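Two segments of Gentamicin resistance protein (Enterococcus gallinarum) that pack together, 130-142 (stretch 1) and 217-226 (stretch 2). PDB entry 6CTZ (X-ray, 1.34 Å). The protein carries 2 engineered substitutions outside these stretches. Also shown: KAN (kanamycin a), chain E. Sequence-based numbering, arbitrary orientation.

Stretch 1 (130-142) TAISAGVPVTNLK
Stretch 2 217-226: DAAISDPDYD

A single beta bridge, V138 with I220, joins two segments that are otherwise mostly loop and short helix, and the residue at its centre on stretch 2, I220, sits where the chain turns a corner. The bridge is parallel: P137, V138 and T139 run alongside A219, I220 and S221 in the same order, with CA-CA distances of 5.3, 4.5 and 5.3 Å. I220 supplies both of its backbone polar groups. Its N donates to P137 O at 2.8 Å, almost straight at 177°, and its O accepts from T139 N at 2.9 Å and 159°. Two weaker CA-H...O contacts accompany these bonds, A219 CA to P137 O at 3.5 Å and V138 CA to I220 O at 3.6 Å.

To build stretch 1, end a helix at S133, let A134 leave helical angles at -90/12, and place G135 at 88/10. At those positive-phi angles a CB would jam against the carbonyl O of A134, so glycine suits the turn. V136 N donates to A131 O at 3.1 Å across it. From V136 the chain extends, with phi from -74° to -109° and psi from 106° to 153° through T139. Proline fits the next place because the bridge asks only for the O of P137, and its ring lies beside A218, CD to A218 O at 3.5 Å. N140 (t), its CB pointing away from stretch 2, then caps the helix that L141 begins.

Stretch 2 is extended at A219 (-154/160), I220 (-92/107) and S221 (-157/-161). I220, chi1 -56° and chi2 -53° (both m), points toward stretch 1 and has the largest covered area, 112 of the 497 Å² buried in total. Its branched chain reaches the end of the first helix and the extended segment beyond: CD1 meets A131 CB at 3.8 Å, CG1 meets I132 CG1 at 3.8 Å and V136 CG1 at 4.0 Å, and CB meets V138 CG2 at 4.0 Å. A131 contributes just a methyl here; the sideways-directed I132 (m, t) brings its chain nearer at its end. V136 (t) also lays CG1 3.4 Å from A219 CA, a close fit beside a small residue. A219 CB lies 3.8 Å from T139 OG1.

Past the bridge, side chains take over. S221 (t) is short enough to turn its hydroxyl back to the neighbouring backbone, and its OG donates to T139 O at 3.1 Å. L141, chi1 -171° (t) and chi2 49° (p), points toward stretch 2 and buries 69 Å², with CB 3.9 Å from S221 OG and CD2 3.7 Å from D222 CB. L141 CD2 also approaches Y225 (t) obliquely, 4.3 Å from Y225 CD1. D222 (t) offers stretch 1 its methylene, while its OD1 accepts from D224 N at 2.9 Å, steadying the start of the 3-10 segment. At the other end of stretch 2, D217 (m) points away from the contact and accepts from kanamycin, N4 to D217 OD2 at 2.8 Å.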

ATOM      1  N   THR A 130       5.541 -10.043  17.570  1.00 12.73           N
ATOM      2  CA  THR A 130       5.290 -11.167  16.674  1.00 13.34           C
ATOM      3  C   THR A 130       5.550 -10.769  15.228  1.00 13.39           C
ATOM      4  O   THR A 130       6.171 -11.519  14.461  1.00 13.46           O
ATOM      5  CB  THR A 130       3.849 -11.636  16.857  1.00 15.05           C
ATOM      6  OG1 THR A 130       3.655 -12.023  18.226  1.00 16.42           O
ATOM      7  CG2 THR A 130       3.542 -12.822  15.934  1.00 16.72           C
ATOM      8  N   ALA A 131       5.096  -9.580  14.838  1.00 12.71           N
ATOM      9  CA  ALA A 131       5.377  -9.099  13.492  1.00 11.81           C
ATOM     10  C   ALA A 131       6.877  -8.962  13.245  1.00 11.34           C
ATOM     11  O   ALA A 131       7.374  -9.392  12.196  1.00 12.17           O
ATOM     12  CB  ALA A 131       4.657  -7.773  13.254  1.00 12.86           C
ATOM     13  N   ILE A 132       7.623  -8.387  14.201  1.00 11.37           N
ATOM     14  CA  ILE A 132       9.065  -8.241  14.007  1.00 11.75           C
ATOM     15  C   ILE A 132       9.723  -9.607  13.829  1.00 11.63           C
ATOM     16  O   ILE A 132      10.616  -9.781  12.987  1.00 13.53           O
ATOM     17  CB  ILE A 132       9.706  -7.445  15.158  1.00 12.53           C
ATOM     18  CG1 ILE A 132       9.139  -6.024  15.216  1.00 13.63           C
ATOM     19  CG2 ILE A 132      11.225  -7.395  14.992  1.00 13.59           C
ATOM     20  CD1 ILE A 132       9.531  -5.283  16.497  1.00 15.20           C
ATOM     21  N   SER A 133       9.286 -10.598  14.617  1.00 11.97           N
ATOM     22  CA  SER A 133       9.833 -11.947  14.506  1.00 13.67           C
ATOM     23  C   SER A 133       9.561 -12.561  13.137  1.00 14.05           C
ATOM     24  O   SER A 133      10.290 -13.469  12.721  1.00 16.61           O
ATOM     25  CB  SER A 133       9.245 -12.822  15.617  1.00 15.45           C
ATOM     26  OG  SER A 133       7.955 -13.311  15.269  1.00 17.74           O
ATOM     27  N   ALA A 134       8.527 -12.093  12.439  1.00 13.19           N
ATOM     28  CA  ALA A 134       8.174 -12.547  11.101  1.00 14.43           C
ATOM     29  C   ALA A 134       8.857 -11.741  10.002  1.00 14.98           C
ATOM     30  O   ALA A 134       8.470 -11.857   8.837  1.00 18.83           O
ATOM     31  CB  ALA A 134       6.655 -12.514  10.913  1.00 15.64           C
ATOM     32  N   GLY A 135       9.846 -10.922  10.344  1.00 13.28           N
ATOM     33  CA  GLY A 135      10.574 -10.156   9.354  1.00 13.53           C
ATOM     34  C   GLY A 135       9.988  -8.803   9.009  1.00 12.47           C
ATOM     35  O   GLY A 135      10.444  -8.182   8.038  1.00 14.82           O
ATOM     36  N   VAL A 136       8.994  -8.328   9.754  1.00 11.83           N
ATOM     37  CA  VAL A 136       8.435  -6.998   9.510  1.00 11.60           C
ATOM     38  C   VAL A 136       9.436  -5.967  10.021  1.00 12.21           C
ATOM     39  O   VAL A 136       9.826  -6.023  11.194  1.00 13.10           O
ATOM     40  CB  VAL A 136       7.061  -6.847  10.179  1.00 11.50           C
ATOM     41  CG1 VAL A 136       6.494  -5.460   9.953  1.00 11.79           C
ATOM     42  CG2 VAL A 136       6.098  -7.903   9.641  1.00 12.20           C
ATOM     43  N   PRO A 137       9.905  -5.041   9.191  1.00 11.89           N
ATOM     44  CA  PRO A 137      10.898  -4.068   9.655  1.00 13.23           C
ATOM     45  C   PRO A 137      10.260  -3.001  10.526  1.00 13.34           C
ATOM     46  O   PRO A 137       9.075  -2.687  10.406  1.00 13.53           O
ATOM     47  CB  PRO A 137      11.406  -3.447   8.350  1.00 14.87           C
ATOM     48  CG  PRO A 137      10.215  -3.514   7.447  1.00 14.73           C
ATOM     49  CD  PRO A 137       9.532  -4.821   7.783  1.00 13.15           C
ATOM     50  N   VAL A 138      11.072  -2.445  11.416  1.00 14.13           N
ATOM     51  CA  VAL A 138      10.673  -1.288  12.210  1.00 14.40           C
ATOM     52  C   VAL A 138      11.168  -0.057  11.462  1.00 16.09           C
ATOM     53  O   VAL A 138      12.376   0.145  11.311  1.00 18.43           O
ATOM     54  CB  VAL A 138      11.247  -1.353  13.631  1.00 16.43           C
ATOM     55  CG1 VAL A 138      10.865  -0.103  14.413  1.00 17.70           C
ATOM     56  CG2 VAL A 138      10.771  -2.624  14.337  1.00 16.86           C
ATOM     57  N   THR A 139      10.236   0.747  10.959  1.00 16.72           N
ATOM     58  CA  THR A 139      10.549   1.910  10.141  1.00 19.91           C
ATOM     59  C   THR A 139      10.257   3.142  10.974  1.00 22.60           C
ATOM     60  O   THR A 139       9.090   3.502  11.163  1.00 24.75           O
ATOM     61  CB  THR A 139       9.673   1.940   8.889  1.00 24.48           C
ATOM     62  OG1 THR A 139       9.873   0.741   8.130  1.00 27.78           O
ATOM     63  CG2 THR A 139      10.009   3.170   8.034  1.00 26.00           C
ATOM     64  N   ASN A 140      11.309   3.802  11.437  1.00 23.51           N
ATOM     65  CA  ASN A 140      11.158   5.114  12.058  1.00 25.36           C
ATOM     66  C   ASN A 140      10.764   6.116  10.980  1.00 23.95           C
ATOM     67  O   ASN A 140      11.590   6.492  10.143  1.00 23.75           O
ATOM     68  CB  ASN A 140      12.470   5.519  12.723  1.00 28.85           C
ATOM     69  CG  ASN A 140      12.363   6.825  13.490  1.00 31.58           C
ATOM     70  OD1 ASN A 140      11.799   7.808  13.005  1.00 32.27           O
ATOM     71  ND2 ASN A 140      12.908   6.839  14.700  1.00 33.83           N
ATOM     72  N   LEU A 141       9.505   6.564  11.008  1.00 22.88           N
ATOM     73  CA  LEU A 141       8.990   7.373   9.909  1.00 21.99           C
ATOM     74  C   LEU A 141       9.635   8.754   9.861  1.00 22.33           C
ATOM     75  O   LEU A 141       9.846   9.302   8.772  1.00 21.77           O
ATOM     76  CB  LEU A 141       7.466   7.464   9.998  1.00 23.64           C
ATOM     77  CG  LEU A 141       6.763   8.098   8.804  1.00 23.41           C
ATOM     78  CD1 LEU A 141       7.262   7.478   7.507  1.00 24.01           C
ATOM     79  CD2 LEU A 141       5.256   7.936   8.944  1.00 22.78           C
ATOM     80  N   LYS A 142       9.965   9.327  11.019  1.00 22.85           N
ATOM     81  CA  LYS A 142      10.635  10.623  11.027  1.00 23.83           C
ATOM     82  C   LYS A 142      11.968  10.552  10.291  1.00 25.01           C
ATOM     83  O   LYS A 142      12.289  11.429   9.481  1.00 25.91           O
ATOM     84  CB  LYS A 142      10.846  11.083  12.467  1.00 24.87           C
ATOM     85  CG  LYS A 142      11.450  12.470  12.577  1.00 26.04           C
ATOM     86  CD  LYS A 142      11.747  12.835  14.022  1.00 28.50           C
ATOM     87  CE  LYS A 142      12.297  14.251  14.132  1.00 30.67           C
ATOM     88  NZ  LYS A 142      12.519  14.663  15.550  1.00 32.55           N
ATOM     89  N   ASP A 217       4.498  -3.928   1.849  1.00 10.09           N
ATOM     90  CA  ASP A 217       4.999  -2.765   2.565  1.00 10.15           C
ATOM     91  C   ASP A 217       4.719  -2.830   4.061  1.00  9.87           C
ATOM     92  O   ASP A 217       4.895  -1.830   4.754  1.00 11.34           O
ATOM     93  CB  ASP A 217       4.443  -1.475   1.953  1.00 11.64           C
ATOM     94  CG  ASP A 217       5.071  -1.157   0.618  1.00 14.30           C
ATOM     95  OD1 ASP A 217       6.318  -1.037   0.548  1.00 17.93           O
ATOM     96  OD2 ASP A 217       4.326  -1.021  -0.367  1.00 17.12           O
ATOM     97  N   ALA A 218       4.298  -3.980   4.578  1.00  9.78           N
ATOM     98  CA  ALA A 218       4.002  -4.077   6.002  1.00  9.90           C
ATOM     99  C   ALA A 218       5.214  -3.666   6.829  1.00  9.98           C
ATOM    100  O   ALA A 218       6.357  -4.022   6.523  1.00 11.12           O
ATOM    101  CB  ALA A 218       3.568  -5.495   6.374  1.00 11.97           C
ATOM    102  N   ALA A 219       4.958  -2.892   7.878  1.00  9.82           N
ATOM    103  CA  ALA A 219       6.037  -2.314   8.666  1.00 10.87           C
ATOM    104  C   ALA A 219       5.522  -2.062  10.074  1.00 10.50           C
ATOM    105  O   ALA A 219       4.314  -1.996  10.307  1.00 10.69           O
ATOM    106  CB  ALA A 219       6.541  -1.006   8.046  1.00 12.23           C
ATOM    107  N   ILE A 220       6.449  -1.940  11.018  1.00 10.84           N
ATOM    108  CA  ILE A 220       6.132  -1.392  12.332  1.00 11.08           C
ATOM    109  C   ILE A 220       6.420   0.099  12.225  1.00 11.88           C
ATOM    110  O   ILE A 220       7.583   0.506  12.111  1.00 12.97           O
ATOM    111  CB  ILE A 220       6.967  -2.041  13.445  1.00 12.21           C
ATOM    112  CG1 ILE A 220       6.784  -3.566  13.438  1.00 13.20           C
ATOM    113  CG2 ILE A 220       6.597  -1.421  14.790  1.00 14.35           C
ATOM    114  CD1 ILE A 220       5.347  -4.009  13.486  1.00 13.82           C
ATOM    115  N   SER A 221       5.369   0.910  12.186  1.00 10.55           N
ATOM    116  CA  SER A 221       5.554   2.322  11.872  1.00 10.78           C
ATOM    117  C   SER A 221       4.375   3.119  12.424  1.00 10.86           C
ATOM    118  O   SER A 221       3.644   2.647  13.302  1.00 11.28           O
ATOM    119  CB  SER A 221       5.728   2.503  10.354  1.00 12.86           C
ATOM    120  OG  SER A 221       6.220   3.795  10.045  1.00 15.51           O
ATOM    121  N   ASP A 222       4.193   4.319  11.907  1.00 11.55           N
ATOM    122  CA  ASP A 222       3.149   5.203  12.399  1.00 11.40           C
ATOM    123  C   ASP A 222       1.805   4.736  11.855  1.00 11.37           C
ATOM    124  O   ASP A 222       1.618   4.724  10.633  1.00 11.27           O
ATOM    125  CB  ASP A 222       3.443   6.613  11.910  1.00 12.84           C
ATOM    126  CG  ASP A 222       2.517   7.655  12.499  1.00 12.64           C
ATOM    127  OD1 ASP A 222       1.411   7.315  12.989  1.00 13.02           O
ATOM    128  OD2 ASP A 222       2.901   8.838  12.452  1.00 14.08           O
ATOM    129  N   PRO A 223       0.847   4.355  12.711  1.00 11.10           N
ATOM    130  CA  PRO A 223      -0.454   3.902  12.190  1.00 11.41           C
ATOM    131  C   PRO A 223      -1.158   4.940  11.336  1.00 11.11           C
ATOM    132  O   PRO A 223      -1.958   4.580  10.463  1.00 12.14           O
ATOM    133  CB  PRO A 223      -1.243   3.552  13.460  1.00 13.05           C
ATOM    134  CG  PRO A 223      -0.581   4.376  14.550  1.00 14.15           C
ATOM    135  CD  PRO A 223       0.875   4.369  14.186  1.00 12.33           C
ATOM    136  N   ASP A 224      -0.885   6.228  11.549  1.00 10.61           N
ATOM    137  CA  ASP A 224      -1.512   7.242  10.705  1.00 11.12           C
ATOM    138  C   ASP A 224      -1.078   7.142   9.250  1.00 11.95           C
ATOM    139  O   ASP A 224      -1.759   7.692   8.370  1.00 11.16           O
ATOM    140  CB  ASP A 224      -1.213   8.635  11.250  1.00 11.72           C
ATOM    141  CG  ASP A 224      -1.850   8.883  12.603  1.00 12.99           C
ATOM    142  OD1 ASP A 224      -2.856   8.216  12.924  1.00 13.75           O
ATOM    143  OD2 ASP A 224      -1.360   9.764  13.341  1.00 13.36           O
ATOM    144  N   TYR A 225       0.047   6.475   8.967  1.00 11.32           N
ATOM    145  CA  TYR A 225       0.452   6.324   7.573  1.00 12.18           C
ATOM    146  C   TYR A 225      -0.570   5.525   6.767  1.00 12.44           C
ATOM    147  O   TYR A 225      -0.691   5.727   5.552  1.00 13.16           O
ATOM    148  CB  TYR A 225       1.848   5.696   7.442  1.00 13.51           C
ATOM    149  CG  TYR A 225       2.321   5.807   6.022  1.00 14.50           C
ATOM    150  CD1 TYR A 225       2.867   6.997   5.555  1.00 15.84           C
ATOM    151  CD2 TYR A 225       2.160   4.751   5.118  1.00 15.19           C
ATOM    152  CE1 TYR A 225       3.267   7.136   4.239  1.00 16.61           C
ATOM    153  CE2 TYR A 225       2.557   4.882   3.793  1.00 16.72           C
ATOM    154  CZ  TYR A 225       3.116   6.077   3.364  1.00 16.67           C
ATOM    155  OH  TYR A 225       3.507   6.230   2.055  1.00 19.66           O
ATOM    156  N   ASP A 226      -1.326   4.633   7.413  1.00 11.73           N
ATOM    157  CA  ASP A 226      -2.295   3.846   6.653  1.00 12.66           C
ATOM    158  C   ASP A 226      -3.487   4.665   6.190  1.00 12.46           C
ATOM    159  O   ASP A 226      -4.368   4.116   5.522  1.00 13.78           O
ATOM    160  CB  ASP A 226      -2.735   2.596   7.423  1.00 12.75           C
ATOM    161  CG  ASP A 226      -1.879   1.368   7.111  1.00 10.76           C
ATOM    162  OD1 ASP A 226      -1.032   1.403   6.182  1.00 11.41           O
ATOM    163  OD2 ASP A 226      -2.085   0.345   7.798  1.00 11.37           O
TER
HETATM  164  C1  KAN E 404       0.731   7.448  -7.498  1.00 19.28           C
HETATM  165  C2  KAN E 404       0.733   8.973  -7.392  1.00 21.22           C
HETATM  166  C3  KAN E 404      -0.636   9.506  -7.756  1.00 23.66           C
HETATM  167  C4  KAN E 404      -0.941   9.049  -9.174  1.00 24.99           C
HETATM  168  C5  KAN E 404      -0.898   7.527  -9.281  1.00 25.25           C
HETATM  169  C6  KAN E 404      -1.114   7.056 -10.716  1.00 28.14           C
HETATM  170  C7  KAN E 404      -0.294   3.427  -4.202  1.00 10.92           C
HETATM  171  C8  KAN E 404       0.934   3.568  -5.097  1.00 11.34           C
HETATM  172  C9  KAN E 404       1.082   5.021  -5.560  1.00 13.46           C
HETATM  173  C10 KAN E 404      -0.178   5.524  -6.267  1.00 14.43           C
HETATM  174  C11 KAN E 404      -1.407   5.314  -5.380  1.00 14.60           C
HETATM  175  C12 KAN E 404      -1.547   3.857  -4.955  1.00 12.68           C
HETATM  176  C13 KAN E 404       3.213   2.732  -5.008  1.00 13.67           C
HETATM  177  C14 KAN E 404       3.909   1.602  -4.265  1.00 14.98           C
HETATM  178  C15 KAN E 404       4.312   2.104  -2.875  1.00 16.52           C
HETATM  179  C16 KAN E 404       5.182   3.348  -3.013  1.00 17.65           C
HETATM  180  C17 KAN E 404       4.464   4.387  -3.852  1.00 18.07           C
HETATM  181  C18 KAN E 404       5.386   5.570  -4.096  1.00 21.09           C
HETATM  182  N1  KAN E 404      -1.004   5.610 -10.741  1.00 29.41           N
HETATM  183  N2  KAN E 404      -2.628   5.733  -6.061  1.00 17.34           N
HETATM  184  N3  KAN E 404      -0.410   2.042  -3.747  1.00 11.54           N
HETATM  185  N4  KAN E 404       5.022   1.092  -2.103  1.00 19.29           N
HETATM  186  O5  KAN E 404       0.326   6.971  -8.786  1.00 22.00           O
HETATM  187  O6  KAN E 404       1.061   9.342  -6.050  1.00 22.82           O
HETATM  188  O7  KAN E 404      -0.661  10.936  -7.691  1.00 25.13           O
HETATM  189  O8  KAN E 404      -2.239   9.518  -9.543  1.00 26.69           O
HETATM  190  O9  KAN E 404      -0.125   6.938  -6.472  1.00 16.85           O
HETATM  191  O10 KAN E 404       2.180   5.109  -6.484  1.00 15.58           O
HETATM  192  O11 KAN E 404       2.048   3.148  -4.297  1.00 12.22           O
HETATM  193  O12 KAN E 404       4.111   3.833  -5.109  1.00 16.04           O
HETATM  194  O13 KAN E 404       3.015   0.487  -4.212  1.00 17.45           O
HETATM  195  O14 KAN E 404       5.471   3.939  -1.735  1.00 19.06           O
HETATM  196  O15 KAN E 404       4.699   6.548  -4.884  0.65 22.46           O